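Local coordinates for toll-like receptor 6, Variable lymphocyte receptor B (Mus musculus, PDB 3A79), which probably recognises diacylated bacterial lipopeptides together with a partner receptor, its leucine-rich-repeat ectodomain being engineered here as a fusion to a hagfish variable lymphocyte receptor, at residues B[128-133]-B[175-180]; B[199-204]-B[223-228]; B[252-257]-B[279-284]. One frame throughout, in Å; residues are numbered along the deposited sequence.

Contact 1 of 3, residues B[128-133]-B[175-180]; sequences LSFNDF and LLDLVS
Asp177 turns its CG to lie between its own backbone N and carbonyl carbon (chi1 86°), and Phe130 sets its CG anti to the carbonyl carbon, beside the backbone N (chi1 -54°); these put the two CG atoms facing across the contact, and the carboxylate lies stacked on the ring, their planes 4° apart. Asp177 CB covers one face of the ring as a CH-pi contact, 4.0 Å from the centroid of Phe130 and offset toward the rim. Asp177 OD1 accepts the backbone N of Phe130 at 2.7 Å, although the place of that oxygen is less certain than the distance suggests. The other carboxylate oxygen, Asp177 OD2, takes the backbone N of Val179 at 3.3 Å on its anti side, closing an Asx turn from Asp177 to Val179. Residues 128-133 complete a leucine-rich-repeat signature of the TLR6 part, with Asn131 at the asparagine position, and leave strand 125-127 as a loop. Strand 150-154 lies between strands 125-127 and 171-178, and Phe130 reaches past it to Asp177; Ser154 of that strand touches the Asp177 side chain. Leu175 CD2 meets the edge of the Phe130 ring 4.1 Å from CE1, and Val179 CG2 lies 4.0 Å from CE2. Ser129 packs its CB 3.7 Å from CD2 of Leu175, while its OG is hydrogen-bonded to Asp127. The Phe130 ring also stacks on His109 and touches Val202 of strand 198-203.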
loop_
_atom_site.group_PDB
_atom_site.type_symbol
_atom_site.label_atom_id
_atom_site.label_comp_id
_atom_site.label_asym_id
_atom_site.label_seq_id
_atom_site.Cartn_x
_atom_site.Cartn_y
_atom_site.Cartn_z
ATOM N N LEU B 128 -24.260 -39.359 -6.361
ATOM C CA LEU B 128 -23.371 -40.487 -6.661
ATOM C C LEU B 128 -22.148 -40.043 -7.463
ATOM O O LEU B 128 -21.527 -40.841 -8.159
ATOM C CB LEU B 128 -24.111 -41.573 -7.448
ATOM C CG LEU B 128 -25.534 -41.868 -6.996
ATOM C CD1 LEU B 128 -26.203 -42.759 -7.999
ATOM C CD2 LEU B 128 -25.534 -42.498 -5.616
ATOM N N SER B 129 -21.804 -38.766 -7.374
ATOM C CA SER B 129 -20.667 -38.253 -8.126
ATOM C C SER B 129 -19.367 -38.771 -7.527
ATOM O O SER B 129 -19.350 -39.270 -6.410
ATOM C CB SER B 129 -20.686 -36.721 -8.172
ATOM O OG SER B 129 -20.521 -36.177 -6.879
ATOM N N PHE B 130 -18.287 -38.665 -8.287
ATOM C CA PHE B 130 -16.968 -39.113 -7.855
ATOM C C PHE B 130 -16.970 -40.522 -7.287
ATOM O O PHE B 130 -16.633 -40.743 -6.130
ATOM C CB PHE B 130 -16.356 -38.113 -6.875
ATOM C CG PHE B 130 -16.325 -36.718 -7.405
ATOM C CD1 PHE B 130 -17.427 -35.886 -7.264
ATOM C CD2 PHE B 130 -15.214 -36.244 -8.083
ATOM C CE1 PHE B 130 -17.413 -34.599 -7.772
ATOM C CE2 PHE B 130 -15.197 -34.954 -8.600
ATOM C CZ PHE B 130 -16.295 -34.132 -8.442
ATOM N N ASN B 131 -17.369 -41.474 -8.111
ATOM C CA ASN B 131 -17.230 -42.876 -7.762
ATOM C C ASN B 131 -16.545 -43.596 -8.902
ATOM O O ASN B 131 -15.941 -42.958 -9.763
ATOM C CB ASN B 131 -18.579 -43.510 -7.462
ATOM C CG ASN B 131 -19.286 -42.830 -6.325
ATOM O OD1 ASN B 131 -19.926 -41.799 -6.513
ATOM N ND2 ASN B 131 -19.176 -43.396 -5.134
ATOM N N ASP B 132 -16.637 -44.919 -8.913
ATOM C CA ASP B 132 -15.940 -45.684 -9.931
ATOM C C ASP B 132 -16.898 -46.401 -10.877
ATOM O O ASP B 132 -16.681 -47.548 -11.248
ATOM C CB ASP B 132 -14.944 -46.657 -9.300
ATOM C CG ASP B 132 -13.611 -46.664 -10.027
ATOM O OD1 ASP B 132 -12.668 -46.008 -9.523
ATOM O OD2 ASP B 132 -13.512 -47.290 -11.111
ATOM N N PHE B 133 -17.950 -45.706 -11.278
ATOM C CA PHE B 133 -18.885 -46.261 -12.233
ATOM C C PHE B 133 -18.271 -46.304 -13.611
ATOM O O PHE B 133 -17.705 -45.313 -14.079
ATOM C CB PHE B 133 -20.169 -45.447 -12.269
ATOM C CG PHE B 133 -21.015 -45.630 -11.058
ATOM C CD1 PHE B 133 -21.208 -44.583 -10.164
ATOM C CD2 PHE B 133 -21.603 -46.859 -10.795
ATOM C CE1 PHE B 133 -21.986 -44.754 -9.042
ATOM C CE2 PHE B 133 -22.387 -47.043 -9.676
ATOM C CZ PHE B 133 -22.579 -45.988 -8.796
ATOM N N LEU B 175 -24.833 -32.706 -11.241
ATOM C CA LEU B 175 -23.402 -32.687 -11.042
ATOM C C LEU B 175 -22.848 -33.925 -11.724
ATOM O O LEU B 175 -23.316 -35.033 -11.478
ATOM C CB LEU B 175 -23.055 -32.681 -9.549
ATOM C CG LEU B 175 -21.553 -32.835 -9.340
ATOM C CD1 LEU B 175 -20.821 -31.603 -9.827
ATOM C CD2 LEU B 175 -21.224 -33.114 -7.919
ATOM N N LEU B 176 -21.861 -33.732 -12.591
ATOM C CA LEU B 176 -21.308 -34.825 -13.382
ATOM C C LEU B 176 -19.794 -34.726 -13.482
ATOM O O LEU B 176 -19.253 -33.677 -13.837
ATOM C CB LEU B 176 -21.914 -34.779 -14.772
ATOM C CG LEU B 176 -21.513 -35.799 -15.822
ATOM C CD1 LEU B 176 -21.519 -37.212 -15.255
ATOM C CD2 LEU B 176 -22.499 -35.660 -16.973
ATOM N N ASP B 177 -19.100 -35.809 -13.163
ATOM C CA ASP B 177 -17.650 -35.741 -13.186
ATOM C C ASP B 177 -17.000 -36.761 -14.103
ATOM O O ASP B 177 -17.343 -37.946 -14.119
ATOM C CB ASP B 177 -17.070 -35.874 -11.795
ATOM C CG ASP B 177 -16.889 -37.305 -11.394
ATOM O OD1 ASP B 177 -17.844 -37.865 -10.840
ATOM O OD2 ASP B 177 -15.800 -37.870 -11.623
ATOM N N LEU B 178 -16.022 -36.259 -14.839
ATOM C CA LEU B 178 -15.333 -36.989 -15.872
ATOM C C LEU B 178 -13.905 -37.194 -15.401
ATOM O O LEU B 178 -12.956 -37.105 -16.181
ATOM C CB LEU B 178 -15.299 -36.129 -17.132
ATOM C CG LEU B 178 -16.518 -35.649 -17.932
ATOM C CD1 LEU B 178 -16.583 -36.407 -19.231
ATOM C CD2 LEU B 178 -17.841 -35.705 -17.174
ATOM N N VAL B 179 -13.732 -37.416 -14.107
ATOM C CA VAL B 179 -12.401 -37.685 -13.594
ATOM C C VAL B 179 -11.977 -39.055 -14.113
ATOM O O VAL B 179 -10.841 -39.241 -14.555
ATOM C CB VAL B 179 -12.360 -37.656 -12.057
ATOM C CG1 VAL B 179 -10.947 -37.813 -11.580
ATOM C CG2 VAL B 179 -12.918 -36.356 -11.548
ATOM N N SER B 180 -12.917 -39.997 -14.085
ATOM C CA SER B 180 -12.656 -41.372 -14.496
ATOM C C SER B 180 -12.474 -41.531 -16.011
ATOM O O SER B 180 -12.168 -42.619 -16.489
ATOM C CB SER B 180 -13.798 -42.279 -14.022
ATOM O OG SER B 180 -13.607 -42.709 -12.691
#

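Contact 2 of 3, residues B[199-204]-B[223-228]; sequences LHLVFH and LQLSNI
Two neighbouring parallel strands of the TLR6 leucine-rich-repeat solenoid meet here, with Leu199 beside Leu223, His200 beside Gln224, Leu201 beside Leu225 and Val202 beside Ser226. Backbone bonds alternate along the pair: Gln224 N to Leu199 O, Leu201 N to Gln224 O at 2.7 Å, Ser226 N to Leu201 O and Phe203 N to Ser226 O at 3.1 Å. The leucines, in the Leu-x-Leu spacing of the repeat, all face the interior. Leu201 and Leu225 lie side by side, CD1 of the first 3.9 Å from CD2 of the second, and Leu201 CD1 also reaches Leu223 CD1 at 4.1 Å. Helix 235-246 covers this side, with Phe241 on Leu201 and Leu242 on both Leu223 and Leu225. The opposite side of the strand pair carries His200, Val202, Gln224 and Ser226. His200 and Gln224 both hold CG anti to the backbone N (chi1 -170° and -160°), which starts the two side chains off in the same sense. The side-chain amide of Gln224 lies over the centre of one face of the His200 ring, its CD 3.8 Å above the plane and the two planes 28° apart. His200 ND1 makes a weak bond to Gln224 O at 3.2 Å. Beyond the last backbone bond, Asn227 ND2 donates to Phe203 O at 3.0 Å, the acceptor lying close to the amide plane. Leu225 CB approaches the edge of the Phe203 ring, 4.0 Å from CE1. Gln224 O therefore serves two donors, Leu201 N firmly and His200 ND1 weakly, and the Asn227 amide continues the pairing where the backbone bonds stop, so the strands are held by the main chain, with apolar contact on the leucine side.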
loop_
_atom_site.group_PDB
_atom_site.type_symbol
_atom_site.label_atom_id
_atom_site.label_comp_id
_atom_site.label_asym_id
_atom_site.label_seq_id
_atom_site.Cartn_x
_atom_site.Cartn_y
_atom_site.Cartn_z
ATOM N N LEU B 199 -25.907 -27.067 -14.717
ATOM C CA LEU B 199 -25.087 -28.214 -15.081
ATOM C C LEU B 199 -23.661 -27.970 -14.638
ATOM O O LEU B 199 -23.007 -27.059 -15.135
ATOM C CB LEU B 199 -25.103 -28.468 -16.583
ATOM C CG LEU B 199 -24.218 -29.649 -16.983
ATOM C CD1 LEU B 199 -24.571 -30.879 -16.173
ATOM C CD2 LEU B 199 -24.372 -29.935 -18.438
ATOM N N HIS B 200 -23.184 -28.784 -13.703
ATOM C CA HIS B 200 -21.825 -28.650 -13.190
ATOM C C HIS B 200 -20.989 -29.849 -13.608
ATOM O O HIS B 200 -21.315 -31.003 -13.292
ATOM C CB HIS B 200 -21.835 -28.538 -11.666
ATOM C CG HIS B 200 -20.508 -28.167 -11.075
ATOM N ND1 HIS B 200 -19.329 -28.235 -11.787
ATOM C CD2 HIS B 200 -20.173 -27.747 -9.832
ATOM C CE1 HIS B 200 -18.327 -27.855 -11.016
ATOM N NE2 HIS B 200 -18.812 -27.553 -9.825
ATOM N N LEU B 201 -19.907 -29.565 -14.322
ATOM C CA LEU B 201 -19.032 -30.608 -14.826
ATOM C C LEU B 201 -17.646 -30.495 -14.195
ATOM O O LEU B 201 -17.030 -29.431 -14.209
ATOM C CB LEU B 201 -18.940 -30.521 -16.351
ATOM C CG LEU B 201 -20.295 -30.571 -17.049
ATOM C CD1 LEU B 201 -20.182 -30.126 -18.490
ATOM C CD2 LEU B 201 -20.863 -31.971 -16.954
ATOM N N VAL B 202 -17.164 -31.594 -13.630
ATOM C CA VAL B 202 -15.842 -31.607 -13.015
ATOM C C VAL B 202 -14.939 -32.572 -13.781
ATOM O O VAL B 202 -15.335 -33.703 -14.063
ATOM C CB VAL B 202 -15.906 -32.016 -11.510
ATOM C CG1 VAL B 202 -14.603 -31.708 -10.824
ATOM C CG2 VAL B 202 -17.056 -31.312 -10.804
ATOM N N PHE B 203 -13.730 -32.126 -14.112
ATOM C CA PHE B 203 -12.797 -32.940 -14.887
ATOM C C PHE B 203 -11.612 -33.410 -14.058
ATOM O O PHE B 203 -11.443 -33.002 -12.910
ATOM C CB PHE B 203 -12.307 -32.152 -16.095
ATOM C CG PHE B 203 -13.419 -31.599 -16.932
ATOM C CD1 PHE B 203 -13.793 -30.269 -16.821
ATOM C CD2 PHE B 203 -14.112 -32.417 -17.812
ATOM C CE1 PHE B 203 -14.825 -29.757 -17.580
ATOM C CE2 PHE B 203 -15.144 -31.913 -18.573
ATOM C CZ PHE B 203 -15.504 -30.576 -18.454
ATOM N N HIS B 204 -10.795 -34.278 -14.639
ATOM C CA HIS B 204 -9.584 -34.721 -13.972
ATOM C C HIS B 204 -8.753 -33.496 -13.659
ATOM O O HIS B 204 -8.547 -32.651 -14.526
ATOM C CB HIS B 204 -8.802 -35.647 -14.879
ATOM C CG HIS B 204 -7.670 -36.353 -14.204
ATOM N ND1 HIS B 204 -7.808 -37.600 -13.627
ATOM C CD2 HIS B 204 -6.372 -36.005 -14.042
ATOM C CE1 HIS B 204 -6.645 -37.987 -13.137
ATOM N NE2 HIS B 204 -5.757 -37.036 -13.375
ATOM N N LEU B 223 -24.196 -23.147 -16.878
ATOM C CA LEU B 223 -23.223 -24.183 -17.147
ATOM C C LEU B 223 -22.048 -23.888 -16.256
ATOM O O LEU B 223 -21.676 -22.731 -16.090
ATOM C CB LEU B 223 -22.771 -24.136 -18.598
ATOM C CG LEU B 223 -21.603 -25.071 -18.876
ATOM C CD1 LEU B 223 -22.070 -26.522 -18.786
ATOM C CD2 LEU B 223 -21.046 -24.761 -20.230
ATOM N N GLN B 224 -21.455 -24.918 -15.675
ATOM C CA GLN B 224 -20.292 -24.688 -14.838
ATOM C C GLN B 224 -19.235 -25.775 -14.941
ATOM O O GLN B 224 -19.511 -26.949 -14.683
ATOM C CB GLN B 224 -20.720 -24.508 -13.399
ATOM C CG GLN B 224 -19.673 -23.817 -12.594
ATOM C CD GLN B 224 -19.830 -24.096 -11.140
ATOM O OE1 GLN B 224 -20.957 -24.247 -10.657
ATOM N NE2 GLN B 224 -18.702 -24.191 -10.422
ATOM N N LEU B 225 -18.024 -25.368 -15.317
ATOM C CA LEU B 225 -16.931 -26.308 -15.543
ATOM C C LEU B 225 -15.829 -26.069 -14.533
ATOM O O LEU B 225 -15.477 -24.923 -14.267
ATOM C CB LEU B 225 -16.326 -26.157 -16.947
ATOM C CG LEU B 225 -17.127 -25.831 -18.205
ATOM C CD1 LEU B 225 -16.269 -26.151 -19.405
ATOM C CD2 LEU B 225 -18.428 -26.594 -18.272
ATOM N N SER B 226 -15.262 -27.156 -14.013
ATOM C CA SER B 226 -14.205 -27.089 -13.011
ATOM C C SER B 226 -12.995 -27.951 -13.373
ATOM O O SER B 226 -13.146 -29.070 -13.852
ATOM C CB SER B 226 -14.755 -27.511 -11.655
ATOM O OG SER B 226 -15.835 -26.676 -11.264
ATOM N N ASN B 227 -11.798 -27.419 -13.123
ATOM C CA ASN B 227 -10.539 -28.088 -13.452
ATOM C C ASN B 227 -10.250 -28.059 -14.955
ATOM O O ASN B 227 -10.316 -29.081 -15.642
ATOM C CB ASN B 227 -10.511 -29.530 -12.932
ATOM C CG ASN B 227 -10.714 -29.630 -11.414
ATOM O OD1 ASN B 227 -10.687 -28.632 -10.686
ATOM N ND2 ASN B 227 -10.917 -30.854 -10.937
ATOM N N ILE B 228 -9.919 -26.878 -15.458
ATOM C CA ILE B 228 -9.640 -26.698 -16.872
ATOM C C ILE B 228 -8.194 -26.276 -17.071
ATOM O O ILE B 228 -7.823 -25.150 -16.741
ATOM C CB ILE B 228 -10.539 -25.608 -17.454
ATOM C CG1 ILE B 228 -11.982 -25.843 -17.021
ATOM C CG2 ILE B 228 -10.405 -25.555 -18.986
ATOM C CD1 ILE B 228 -12.877 -24.669 -17.285
#

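Contact 3 of 3, residues B[252-257]-B[279-284]; sequences LNVTLQ and EYLNIY. With NAG (2-acetamido-2-deoxy-beta-D-glucopyranose), chain E.
Asn253 carries a sugar that Tyr280 packs against: Asn253 ND2 is covalently bonded to C1 of the N-acetylglucosamine, and C6 of that sugar lies over the centre of one face of the Tyr280 ring, 3.2 Å above its plane. Asn253, Val254 and Thr255 form the Asn-Val-Thr sequon of this glycan in the TLR6 part. Asn253 CG lies anti to the carbonyl carbon (chi1 -61°), which places it 3.7 Å from Tyr280 CB. Tyr280 OH has its own weak bond to Lys305 NZ. With an alanine in place of Tyr280, C6 of the sugar would lose the ring beneath it and Lys305 its weak hydroxyl partner, which would probably leave the glycan freer to turn about its linkage.

At the corner of the chain, Glu279 N takes Leu252 O at 3.1 Å in place of Tyr280 N, which bonds weakly to the amide oxygen of Asn253, OD1, at 3.4 Å. From Val254 on the parallel ladder is regular: Val254 N to Tyr280 O, Asn282 N to Val254 O at 2.8 Å, Leu256 N to Asn282 O and Tyr284 N to Leu256 O. Thr255 uses its backbone the other way, toward Leu223 and Leu225, and Asn253 O has a weak bond with His222 ND1. Among the side chains, Asn282 ND2 makes a weak bond to Thr255 OG1 at 3.3 Å, an oxygen whose place is less sure. Thr255 CG2 meets the edge of the Tyr284 ring, 4.0 Å from CD2. On the opposite side Val254 CG1 lies 3.8 Å from Leu281 CD1. Helix 263-273 packs on this apolar side through Phe273 against Val254 and Leu281, Leu269 against Leu256 and Phe270 against Ile283, while strands 222-229 and 306-314 flank the pair.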
loop_
_atom_site.group_PDB
_atom_site.type_symbol
_atom_site.label_atom_id
_atom_site.label_comp_id
_atom_site.label_asym_id
_atom_site.label_seq_id
_atom_site.Cartn_x
_atom_site.Cartn_y
_atom_site.Cartn_z
ATOM N N LEU B 252 -27.977 -17.939 -20.780
ATOM C CA LEU B 252 -27.468 -18.759 -19.692
ATOM C C LEU B 252 -26.205 -18.131 -19.137
ATOM O O LEU B 252 -25.536 -17.347 -19.806
ATOM C CB LEU B 252 -27.179 -20.196 -20.145
ATOM C CG LEU B 252 -25.827 -20.521 -20.798
ATOM C CD1 LEU B 252 -25.501 -21.996 -20.660
ATOM C CD2 LEU B 252 -25.790 -20.112 -22.263
ATOM N N ASN B 253 -25.892 -18.480 -17.899
ATOM C CA ASN B 253 -24.662 -18.050 -17.277
ATOM C C ASN B 253 -23.598 -19.128 -17.479
ATOM O O ASN B 253 -23.911 -20.308 -17.606
ATOM C CB ASN B 253 -24.899 -17.768 -15.790
ATOM C CG ASN B 253 -25.932 -16.662 -15.550
ATOM O OD1 ASN B 253 -26.127 -15.785 -16.395
ATOM N ND2 ASN B 253 -26.589 -16.703 -14.380
ATOM N N VAL B 254 -22.339 -18.712 -17.543
ATOM C CA VAL B 254 -21.227 -19.652 -17.614
ATOM C C VAL B 254 -20.194 -19.359 -16.514
ATOM O O VAL B 254 -19.837 -18.204 -16.252
ATOM C CB VAL B 254 -20.577 -19.677 -19.020
ATOM C CG1 VAL B 254 -19.258 -20.423 -19.001
ATOM C CG2 VAL B 254 -21.504 -20.333 -20.001
ATOM N N THR B 255 -19.740 -20.417 -15.854
ATOM C CA THR B 255 -18.726 -20.282 -14.829
ATOM C C THR B 255 -17.557 -21.236 -15.046
ATOM O O THR B 255 -17.730 -22.457 -15.099
ATOM C CB THR B 255 -19.318 -20.513 -13.462
ATOM O OG1 THR B 255 -20.273 -19.483 -13.197
ATOM C CG2 THR B 255 -18.234 -20.479 -12.403
ATOM N N LEU B 256 -16.369 -20.653 -15.184
ATOM C CA LEU B 256 -15.125 -21.402 -15.294
ATOM C C LEU B 256 -14.381 -21.386 -13.943
ATOM O O LEU B 256 -14.115 -20.322 -13.409
ATOM C CB LEU B 256 -14.268 -20.781 -16.404
ATOM C CG LEU B 256 -14.423 -21.326 -17.837
ATOM C CD1 LEU B 256 -15.828 -21.846 -18.116
ATOM C CD2 LEU B 256 -13.976 -20.311 -18.911
ATOM N N GLN B 257 -14.067 -22.554 -13.385
ATOM C CA GLN B 257 -13.365 -22.645 -12.091
ATOM C C GLN B 257 -12.041 -23.369 -12.213
ATOM O O GLN B 257 -11.957 -24.427 -12.831
ATOM C CB GLN B 257 -14.204 -23.383 -11.058
ATOM C CG GLN B 257 -14.754 -22.529 -9.959
ATOM C CD GLN B 257 -15.581 -23.341 -8.980
ATOM O OE1 GLN B 257 -16.798 -23.175 -8.900
ATOM N NE2 GLN B 257 -14.924 -24.236 -8.236
ATOM N N GLU B 279 -25.078 -14.438 -20.849
ATOM C CA GLU B 279 -25.394 -13.160 -20.208
ATOM C C GLU B 279 -24.396 -12.813 -19.105
ATOM O O GLU B 279 -23.865 -11.705 -19.057
ATOM C CB GLU B 279 -26.822 -13.173 -19.641
ATOM C CG GLU B 279 -27.390 -11.785 -19.353
ATOM C CD GLU B 279 -28.734 -11.819 -18.636
ATOM O OE1 GLU B 279 -29.039 -12.825 -17.949
ATOM O OE2 GLU B 279 -29.482 -10.820 -18.755
ATOM N N TYR B 280 -24.151 -13.763 -18.212
ATOM C CA TYR B 280 -23.133 -13.578 -17.191
ATOM C C TYR B 280 -22.010 -14.605 -17.326
ATOM O O TYR B 280 -22.251 -15.806 -17.330
ATOM C CB TYR B 280 -23.751 -13.639 -15.800
ATOM C CG TYR B 280 -24.658 -12.478 -15.486
ATOM C CD1 TYR B 280 -25.915 -12.393 -16.058
ATOM C CD2 TYR B 280 -24.266 -11.470 -14.607
ATOM C CE1 TYR B 280 -26.765 -11.337 -15.774
ATOM C CE2 TYR B 280 -25.113 -10.403 -14.315
ATOM C CZ TYR B 280 -26.367 -10.349 -14.907
ATOM O OH TYR B 280 -27.243 -9.313 -14.651
ATOM N N LEU B 281 -20.781 -14.115 -17.446
ATOM C CA LEU B 281 -19.598 -14.962 -17.501
ATOM C C LEU B 281 -18.765 -14.786 -16.239
ATOM O O LEU B 281 -18.411 -13.664 -15.884
ATOM C CB LEU B 281 -18.759 -14.595 -18.715
ATOM C CG LEU B 281 -17.520 -15.448 -18.909
ATOM C CD1 LEU B 281 -17.911 -16.902 -18.810
ATOM C CD2 LEU B 281 -16.933 -15.147 -20.255
ATOM N N ASN B 282 -18.463 -15.889 -15.556
ATOM C CA ASN B 282 -17.691 -15.838 -14.309
ATOM C C ASN B 282 -16.478 -16.748 -14.343
ATOM O O ASN B 282 -16.564 -17.897 -14.772
ATOM C CB ASN B 282 -18.561 -16.228 -13.117
ATOM C CG ASN B 282 -19.888 -15.513 -13.108
ATOM O OD1 ASN B 282 -19.964 -14.335 -12.773
ATOM N ND2 ASN B 282 -20.950 -16.224 -13.478
ATOM N N ILE B 283 -15.349 -16.233 -13.882
ATOM C CA ILE B 283 -14.121 -17.018 -13.832
ATOM C C ILE B 283 -13.518 -16.960 -12.425
ATOM O O ILE B 283 -13.370 -15.886 -11.853
ATOM C CB ILE B 283 -13.111 -16.535 -14.900
ATOM C CG1 ILE B 283 -13.698 -16.719 -16.294
ATOM C CG2 ILE B 283 -11.790 -17.265 -14.770
ATOM C CD1 ILE B 283 -12.994 -15.919 -17.365
ATOM N N TYR B 284 -13.192 -18.122 -11.873
ATOM C CA TYR B 284 -12.685 -18.242 -10.505
ATOM C C TYR B 284 -11.340 -18.955 -10.490
ATOM O O TYR B 284 -11.215 -20.044 -11.029
ATOM C CB TYR B 284 -13.668 -19.046 -9.658
ATOM C CG TYR B 284 -14.874 -18.276 -9.167
ATOM C CD1 TYR B 284 -14.783 -17.461 -8.044
ATOM C CD2 TYR B 284 -16.110 -18.380 -9.804
ATOM C CE1 TYR B 284 -15.884 -16.754 -7.574
ATOM C CE2 TYR B 284 -17.221 -17.676 -9.339
ATOM C CZ TYR B 284 -17.098 -16.864 -8.223
ATOM O OH TYR B 284 -18.176 -16.156 -7.741
HETATM C C1 NAG E . -27.571 -15.646 -14.236
HETATM C C2 NAG E . -28.687 -16.265 -13.373
HETATM C C3 NAG E . -29.396 -15.368 -12.348
HETATM C C4 NAG E . -28.682 -14.073 -11.983
HETATM C C5 NAG E . -27.814 -13.522 -13.097
HETATM C C6 NAG E . -26.878 -12.528 -12.439
HETATM C C7 NAG E . -30.029 -16.490 -15.457
HETATM C C8 NAG E . -30.259 -15.030 -15.764
HETATM N N2 NAG E . -29.750 -16.834 -14.196
HETATM O O3 NAG E . -29.573 -16.116 -11.162
HETATM O O4 NAG E . -29.635 -13.104 -11.579
HETATM O O5 NAG E . -26.976 -14.505 -13.660
HETATM O O6 NAG E . -26.185 -13.212 -11.413
HETATM O O7 NAG E . -30.113 -17.345 -16.337
#

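In the fold
All three contacts belong to one run of parallel strands in the TLR6 part. Contacts 2 and 3 are ladders between adjacent strands and bury leucine, valine and isoleucine side chains against helices 235-246 and 263-273; contact 1 instead joins a loop to a strand beyond its neighbour, resting on an aromatic ring and a carboxylate. Contact 3 is the most buried, yet carries a glycan at one end; the other two are partly buried. Leu178 N and Val202 O probably bond contact 1 to contact 2, whose centres lie about 11 Å apart, and Leu225 N and Thr255 O do so for contacts 2 and 3. Contacts 1 and 3 do not touch.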